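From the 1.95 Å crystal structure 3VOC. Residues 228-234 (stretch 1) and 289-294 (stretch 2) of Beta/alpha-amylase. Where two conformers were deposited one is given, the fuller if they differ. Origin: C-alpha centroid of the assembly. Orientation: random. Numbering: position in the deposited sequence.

Stretch 1, residues 228-234: GDGFYTN
Stretch 2, residues 289-294: NPAMPH

Stretches 1 and 2 of this chain meet in a small contact that buries 292 Å² in total; no direct hydrogen bond crosses it, and its main features are a proline–tyrosine packing and a shared water. In register, Tyr232 CA lies 5.7 Å from Met292 CA and Thr233 CA lies 6.1 Å from Ala291 CA, so the segments run antiparallel here.

Stretch 1 opens with a type I turn from Gly228 to Phe231, closed by Phe231 N donating to Gly228 O (3.3 Å). Asp229, in the turn (phi/psi -59/-43), directs its CB sideways with chi1 at -108°, between wells, and its OD1 sits 3.6 Å from Met292 CE. Met292 (phi/psi -142/59) starts away from stretch 1, but its p, t, p rotamer folds the flexible thioether so that the methyl returns. Gly230 (-94/21) makes no contact with stretch 2. Phe231 (t, chi2 66°) is buried yet stays clear of stretch 2.

Residues 231–233 have helical torsions without the regular bonds. Tyr232 (-79/-55; t, chi2 80°) points toward stretch 2 and presents one ring face to Pro293: Pro293 CG stands 3.8 Å from the Tyr232 ring centroid, 6° off the normal, a CH-pi contact, while Tyr232 CD2 lies 3.6 Å from Pro293 CD. A flat aromatic face suits the CH groups of the proline ring; Pro293 (phi/psi -59/131) is C-gamma endo.

Thr233 (-65/-23; p) also points across, its CG2 3.2 Å from Ala291 O and 4.2 Å from Ala291 CB. Water 1 accepts from Thr233 N (3.1 Å) and donates to Asp229 O (2.7 Å) and Ala291 O (2.8 Å), thereby linking the two backbones. Ala291 (-87/-25) follows Pro290 (-60/-34), and a weak bond from Met292 N to Asn289 O (3.4 Å) spans this bend. Asn234 (-89/9; p) lies beyond the contact.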

# COMPACT_ATOMS: atom_id res chain seq x y z
N GLY A 228 18.44 -9.09 12.31
CA GLY A 228 17.55 -7.91 12.38
C GLY A 228 16.93 -7.54 13.72
O GLY A 228 16.62 -6.35 13.97
N ASP A 229 16.71 -8.54 14.58
CA ASP A 229 16.10 -8.26 15.87
C ASP A 229 16.90 -7.28 16.72
O ASP A 229 16.33 -6.38 17.33
CB ASP A 229 15.86 -9.54 16.66
CG ASP A 229 14.39 -9.89 16.74
OD1 ASP A 229 13.64 -9.59 15.77
OD2 ASP A 229 14.00 -10.47 17.77
N GLY A 230 18.21 -7.46 16.74
CA GLY A 230 19.07 -6.64 17.59
C GLY A 230 19.64 -5.44 16.88
O GLY A 230 20.61 -4.85 17.33
N PHE A 231 19.00 -5.03 15.79
CA PHE A 231 19.58 -4.02 14.93
C PHE A 231 19.65 -2.67 15.63
O PHE A 231 20.58 -1.91 15.40
CB PHE A 231 18.84 -3.97 13.59
CG PHE A 231 19.44 -3.02 12.60
CD1 PHE A 231 20.70 -3.26 12.07
CD2 PHE A 231 18.75 -1.88 12.22
CE1 PHE A 231 21.27 -2.36 11.17
CE2 PHE A 231 19.31 -0.99 11.31
CZ PHE A 231 20.56 -1.23 10.79
N TYR A 232 18.71 -2.39 16.53
CA TYR A 232 18.84 -1.17 17.35
C TYR A 232 19.83 -1.37 18.50
O TYR A 232 20.82 -0.61 18.63
CB TYR A 232 17.47 -0.69 17.88
CG TYR A 232 17.56 0.53 18.77
CD1 TYR A 232 17.69 1.81 18.22
CD2 TYR A 232 17.56 0.40 20.16
CE1 TYR A 232 17.78 2.94 19.04
CE2 TYR A 232 17.66 1.52 21.00
CZ TYR A 232 17.78 2.78 20.43
OH TYR A 232 17.88 3.87 21.27
N THR A 233 19.59 -2.40 19.31
CA THR A 233 20.36 -2.61 20.54
C THR A 233 21.86 -2.94 20.35
O THR A 233 22.66 -2.72 21.27
CB THR A 233 19.72 -3.69 21.44
OG1 THR A 233 19.39 -4.83 20.66
CG2 THR A 233 18.46 -3.16 22.09
N ASN A 234 22.22 -3.46 19.18
CA ASN A 234 23.62 -3.80 18.89
C ASN A 234 24.44 -2.65 18.28
O ASN A 234 25.57 -2.84 17.84
CB ASN A 234 23.72 -5.10 18.04
CG ASN A 234 23.28 -4.91 16.57
OD1 ASN A 234 23.23 -3.79 16.03
ND2 ASN A 234 22.98 -6.04 15.91
N ASN A 289 8.61 -0.16 21.51
CA ASN A 289 9.37 -1.24 22.12
C ASN A 289 10.76 -0.71 22.49
O ASN A 289 11.48 -0.20 21.64
CB ASN A 289 9.48 -2.42 21.15
CG ASN A 289 10.09 -3.67 21.79
OD1 ASN A 289 9.54 -4.77 21.68
ND2 ASN A 289 11.22 -3.52 22.43
N PRO A 290 11.14 -0.80 23.78
CA PRO A 290 12.45 -0.24 24.18
C PRO A 290 13.64 -0.87 23.45
O PRO A 290 14.62 -0.18 23.14
CB PRO A 290 12.51 -0.52 25.69
CG PRO A 290 11.55 -1.65 25.93
CD PRO A 290 10.45 -1.47 24.90
N ALA A 291 13.55 -2.17 23.14
CA ALA A 291 14.65 -2.93 22.54
C ALA A 291 14.68 -2.85 21.01
O ALA A 291 15.74 -3.04 20.39
CB ALA A 291 14.58 -4.41 22.98
N MET A 292 13.54 -2.59 20.38
CA MET A 292 13.48 -2.46 18.92
C MET A 292 12.51 -1.35 18.48
O MET A 292 11.54 -1.62 17.75
CB MET A 292 13.12 -3.81 18.27
CG MET A 292 11.82 -4.45 18.80
SD MET A 292 11.16 -5.83 17.83
CE MET A 292 12.59 -6.93 17.90
N PRO A 293 12.76 -0.10 18.92
CA PRO A 293 11.81 0.97 18.64
C PRO A 293 11.60 1.14 17.13
O PRO A 293 12.57 1.19 16.35
CB PRO A 293 12.46 2.21 19.26
CG PRO A 293 13.93 1.91 19.24
CD PRO A 293 14.03 0.43 19.48
N HIS A 294 10.33 1.20 16.73
CA HIS A 294 9.95 1.34 15.31
C HIS A 294 10.46 0.18 14.43
O HIS A 294 10.62 0.34 13.22
CB HIS A 294 10.38 2.71 14.75
CG HIS A 294 9.80 3.86 15.53
ND1 HIS A 294 8.47 4.23 15.44
CD2 HIS A 294 10.35 4.69 16.45
CE1 HIS A 294 8.24 5.24 16.25
NE2 HIS A 294 9.36 5.54 16.88
O HOH W 1 17.20 -4.06 18.29